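Long-range contacts in chemotaxis protein CheX (Vibrio vulnificus, PDB 6VPW), which probably acts in chemotaxis signalling as a CheX-family phosphatase, which in relatives removes the phosphoryl group from the response regulator CheY: residues Lys31-Lys36 / Ile138-Ser143; Glu70-Met75 / Thr88-Glu93. One frame throughout, in Å; residues are numbered along the deposited sequence.

How the interactions relate
From the N terminus the chain passes through helix 8-23 into strand 28-34. The end of this strand meets strand 137-142 in interaction 1, which closes a loop of about a hundred residues and joins the first strand of the six-stranded sheet to its neighbour. Within that loop lie helices 65-76 and 85-107. They cross in interaction 2, which closes a much shorter loop of 12 residues, so the two contacts nest and do not interleave. The centres of interactions 1 and 2 are about 22 Å apart, on opposite sides of the chain's centre. Interaction 1 is a strand pairing at the sheet's margin, whereas interaction 2 packs helix on helix. Helix 8-23 touches side chains of both.

Interaction 1 of 2, residues Lys31-Lys36 / Ile138-Ser143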
# COMPACT_ATOMS: atom_id res chain seq x y z
N LYS A 31 10.21 -2.30 21.51
CA LYS A 31 8.88 -1.96 22.08
C LYS A 31 8.05 -1.18 21.06
O LYS A 31 8.50 -0.16 20.53
CB LYS A 31 9.05 -1.15 23.37
CG LYS A 31 7.76 -0.67 24.01
CD LYS A 31 7.93 -0.07 25.39
CE LYS A 31 8.34 -1.10 26.42
NZ LYS A 31 8.36 -0.53 27.79
N PRO A 32 6.82 -1.65 20.71
CA PRO A 32 5.97 -0.89 19.80
C PRO A 32 5.64 0.47 20.41
O PRO A 32 5.73 0.61 21.61
CB PRO A 32 4.72 -1.76 19.64
CG PRO A 32 5.21 -3.16 19.97
CD PRO A 32 6.23 -2.94 21.08
N ARG A 33 5.29 1.44 19.58
CA ARG A 33 4.98 2.80 20.09
C ARG A 33 4.15 3.55 19.05
O ARG A 33 4.02 3.05 17.88
CB ARG A 33 6.29 3.51 20.45
CG ARG A 33 7.34 3.49 19.35
CD ARG A 33 8.58 4.33 19.61
NE ARG A 33 9.39 4.40 18.40
CZ ARG A 33 10.37 3.56 18.06
NH1 ARG A 33 10.72 2.56 18.87
NH2 ARG A 33 11.01 3.72 16.92
N ILE A 34 3.53 4.65 19.47
CA ILE A 34 2.77 5.51 18.52
C ILE A 34 3.81 6.19 17.65
O ILE A 34 4.75 6.79 18.22
CB ILE A 34 1.86 6.52 19.25
CG1 ILE A 34 0.79 5.81 20.09
CG2 ILE A 34 1.25 7.49 18.25
CD1 ILE A 34 -0.05 6.74 20.93
N LYS A 35 3.69 6.03 16.33
CA LYS A 35 4.66 6.67 15.41
C LYS A 35 4.47 8.18 15.54
O LYS A 35 3.32 8.62 15.74
CB LYS A 35 4.44 6.18 13.97
CG LYS A 35 5.43 6.73 12.95
CD LYS A 35 5.24 6.10 11.59
CE LYS A 35 6.14 6.66 10.51
NZ LYS A 35 5.93 5.95 9.23
N LYS A 36 5.57 8.92 15.50
CA LYS A 36 5.49 10.39 15.59
C LYS A 36 6.22 10.95 14.36
O LYS A 36 5.74 10.68 13.24
CB LYS A 36 6.04 10.87 16.94
CG LYS A 36 5.29 10.33 18.14
CD LYS A 36 5.75 10.92 19.46
CE LYS A 36 5.19 10.19 20.66
NZ LYS A 36 5.69 8.79 20.72
N ILE A 138 3.79 1.77 15.26
CA ILE A 138 4.98 1.23 14.54
C ILE A 138 5.61 0.19 15.46
O ILE A 138 5.71 0.46 16.66
CB ILE A 138 5.98 2.33 14.12
CG1 ILE A 138 7.16 1.74 13.34
CG2 ILE A 138 6.47 3.13 15.33
CD1 ILE A 138 8.06 2.78 12.69
N MET A 139 5.95 -0.97 14.91
CA MET A 139 6.58 -2.07 15.68
C MET A 139 7.94 -2.34 15.04
O MET A 139 8.00 -2.98 13.99
CB MET A 139 5.70 -3.32 15.64
CG MET A 139 4.20 -3.02 15.80
SD MET A 139 3.14 -4.48 15.61
CE MET A 139 1.57 -3.68 15.26
N PRO A 140 9.04 -1.75 15.56
CA PRO A 140 10.36 -1.99 14.98
C PRO A 140 10.92 -3.39 15.30
O PRO A 140 10.60 -3.95 16.35
CB PRO A 140 11.29 -0.93 15.62
CG PRO A 140 10.37 -0.02 16.44
CD PRO A 140 9.09 -0.79 16.67
N PHE A 141 11.78 -3.88 14.41
CA PHE A 141 12.44 -5.20 14.58
C PHE A 141 13.89 -5.08 14.10
O PHE A 141 14.18 -4.25 13.21
CB PHE A 141 11.74 -6.30 13.79
CG PHE A 141 10.33 -6.61 14.20
CD1 PHE A 141 9.26 -5.93 13.63
CD2 PHE A 141 10.05 -7.60 15.13
CE1 PHE A 141 7.96 -6.23 13.99
CE2 PHE A 141 8.75 -7.91 15.48
CZ PHE A 141 7.70 -7.22 14.91
N SER A 142 14.75 -5.91 14.68
CA SER A 142 16.18 -5.90 14.30
C SER A 142 16.71 -7.32 14.12
O SER A 142 16.09 -8.29 14.63
CB SER A 142 16.98 -5.16 15.34
OG SER A 142 16.94 -5.86 16.57
N SER A 143 17.80 -7.42 13.35
CA SER A 143 18.54 -8.68 13.12
C SER A 143 19.93 -8.26 12.62
O SER A 143 20.11 -7.07 12.25
CB SER A 143 17.84 -9.57 12.15
OG SER A 143 18.03 -9.11 10.83
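Arg33 and Ile138 face each other as a hydrogen-bonded antiparallel pair, with their side chains on the same face of the sheet, side by side and pointing the same way. Two backbone bonds link them: Arg33 N to Ile138 O at 3.1 Å and Ile138 N to Arg33 O at 2.9 Å. Arg33 CG sits in the crowded position between backbone N and carbonyl carbon (chi1 50°). There Arg33 CG lies 4.1 Å from Ile138 CG2. The arginine chain runs extended to NE, and beyond it the guanidinium lies by Pro140. Arg33 NH1 comes within 3.6 Å of Pro140 CG, with CZ and NH2 also close; the two side chains cross obliquely. NH2 has its strong partner elsewhere, in a salt bridge to Glu38.

Lys35 meets the same isoleucine methyl, its CB 3.9 Å from Ile138 CG2. Its CG lies anti to the backbone N (chi1 -177°), and the extended chain leads away to a salt bridge between NZ and Glu151 on strand 148-154. The methyl thus touches the aliphatic parts of two long basic side chains whose charged ends are held by acids outside the contact.

Pro32 and Met139 meet through Pro32 CB and Met139 CG, 4.1 Å apart, and both also touch Leu12 of helix 8-23. Pro32 CA adds a C-H...O contact of 3.4 Å to Ile138 O, the carbonyl that already accepts the Arg33 N-H. A backbone bond between Lys35 and Ile136 keeps the register, whereas that between Pro140 and Gln30 is shifted by one residue, the strand being interrupted near Lys31-Pro32. This is an irregular antiparallel edge pairing in the alpha+beta fold of the CheC-like family, with strand 28-34 outermost within this chain.

Interaction 2 of 2, residues Glu70-Met75 / Thr88-Glu93; sequences EIMQNM and TDMVGE
Helix segments 70-75 and 88-93 cross almost perpendicularly, at 87°, with their axes 10.7 Å apart at closest approach and Met72 and Met90 nearest by CA. Met90 fills the crossing. It bends at chi2 and at chi3 (-76°), the latter turning CE back to the likewise bent Met72; its CB and CG lie against Met72 SD. Met72 SD rests 3.3 Å from Met90 CB, and Met90 CE presses to 3.4 Å on Met72 CG, tighter than a usual carbon contact. The two side chains lie obliquely across one another.

Met75 runs at about a right angle to Met90, its SD 4.0 Å from Met90 CG. Its last torsion (chi3 69°) turns the terminal methyl toward the Glu93 carboxylate, though the modelled position of that side chain is doubtful. Ile71 CG2 touches Met90 SD at 4.2 Å; Ile71 also packs on Ile94 and on Leu19 of helix 8-23. On helix 85-107, Asp89 forms a salt bridge with Lys131 of the second subunit.

Glu93 opens a Glu-x-x-Asn sequence, consistent with the phosphatase motif of CheX relatives. Thioethers and one isoleucine methyl make the core of the contact, with the doubtful carboxylate-to-methyl touch at its margin. The segments therefore hold together by shape and dispersion, closely fitted at Met72-Met90, and no directional bond between them fixes the crossing.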
# COMPACT_ATOMS: atom_id res chain seq x y z
N GLU A 70 18.11 -12.28 3.16
CA GLU A 70 18.40 -13.39 4.11
C GLU A 70 17.16 -14.29 4.23
O GLU A 70 17.32 -15.52 4.18
CB GLU A 70 18.83 -12.87 5.48
CG GLU A 70 19.50 -13.92 6.35
CD GLU A 70 20.89 -14.33 5.91
OE1 GLU A 70 21.51 -13.62 5.07
OE2 GLU A 70 21.35 -15.39 6.37
N ILE A 71 15.98 -13.69 4.36
CA ILE A 71 14.71 -14.48 4.43
C ILE A 71 14.60 -15.34 3.16
O ILE A 71 14.35 -16.56 3.30
CB ILE A 71 13.51 -13.54 4.64
CG1 ILE A 71 13.59 -12.86 6.01
CG2 ILE A 71 12.18 -14.27 4.46
CD1 ILE A 71 12.61 -11.72 6.19
N MET A 72 14.79 -14.72 1.98
CA MET A 72 14.69 -15.41 0.66
C MET A 72 15.68 -16.57 0.60
O MET A 72 15.29 -17.66 0.12
CB MET A 72 15.00 -14.45 -0.48
CG MET A 72 13.88 -13.49 -0.79
SD MET A 72 12.50 -14.33 -1.61
CE MET A 72 13.26 -14.78 -3.17
N GLN A 73 16.93 -16.34 1.01
CA GLN A 73 17.94 -17.43 0.97
C GLN A 73 17.45 -18.61 1.83
O GLN A 73 17.56 -19.76 1.37
CB GLN A 73 19.30 -16.93 1.45
CG GLN A 73 20.37 -18.01 1.50
CD GLN A 73 21.72 -17.47 1.89
OE1 GLN A 73 21.94 -16.26 1.95
NE2 GLN A 73 22.65 -18.38 2.15
N ASN A 74 16.86 -18.31 3.00
CA ASN A 74 16.41 -19.39 3.93
C ASN A 74 15.19 -20.11 3.35
O ASN A 74 15.18 -21.36 3.37
CB ASN A 74 16.12 -18.85 5.34
CG ASN A 74 17.35 -18.36 6.08
OD1 ASN A 74 18.46 -18.42 5.56
ND2 ASN A 74 17.17 -17.89 7.31
N MET A 75 14.21 -19.36 2.83
CA MET A 75 12.94 -19.97 2.32
C MET A 75 13.14 -20.65 0.97
O MET A 75 12.18 -21.29 0.51
CB MET A 75 11.84 -18.92 2.15
CG MET A 75 11.43 -18.22 3.44
SD MET A 75 10.09 -17.03 3.18
CE MET A 75 8.73 -18.13 2.80
N THR A 88 9.83 -9.87 -4.52
CA THR A 88 8.55 -9.15 -4.30
C THR A 88 7.41 -10.17 -4.12
O THR A 88 6.52 -9.92 -3.28
CB THR A 88 8.31 -8.13 -5.41
OG1 THR A 88 8.18 -8.87 -6.62
CG2 THR A 88 9.43 -7.12 -5.51
N ASP A 89 7.44 -11.28 -4.86
CA ASP A 89 6.40 -12.33 -4.68
C ASP A 89 6.47 -12.83 -3.23
O ASP A 89 5.41 -12.95 -2.59
CB ASP A 89 6.57 -13.50 -5.65
CG ASP A 89 6.15 -13.19 -7.08
OD1 ASP A 89 5.58 -12.10 -7.31
OD2 ASP A 89 6.41 -14.04 -7.96
N MET A 90 7.68 -13.06 -2.72
CA MET A 90 7.86 -13.56 -1.33
C MET A 90 7.34 -12.54 -0.31
O MET A 90 6.74 -12.95 0.69
CB MET A 90 9.33 -13.88 -1.05
CG MET A 90 9.62 -14.15 0.41
SD MET A 90 9.77 -12.62 1.42
CE MET A 90 11.39 -12.05 0.94
N VAL A 91 7.63 -11.26 -0.51
CA VAL A 91 7.15 -10.21 0.44
C VAL A 91 5.62 -10.18 0.42
O VAL A 91 5.03 -10.02 1.50
CB VAL A 91 7.82 -8.86 0.14
CG1 VAL A 91 7.17 -7.71 0.88
CG2 VAL A 91 9.32 -8.92 0.44
N GLY A 92 4.99 -10.40 -0.75
CA GLY A 92 3.52 -10.45 -0.83
C GLY A 92 2.96 -11.64 -0.06
O GLY A 92 1.95 -11.46 0.69
N GLU A 93 3.60 -12.81 -0.20
CA GLU A 93 3.12 -14.04 0.49
C GLU A 93 3.35 -13.87 2.00
O GLU A 93 2.44 -14.24 2.77
CB GLU A 93 3.78 -15.30 -0.08
CG GLU A 93 5.27 -15.38 0.21
CD GLU A 93 6.07 -16.45 -0.53
OE1 GLU A 93 5.64 -16.87 -1.64
OE2 GLU A 93 7.14 -16.85 0.00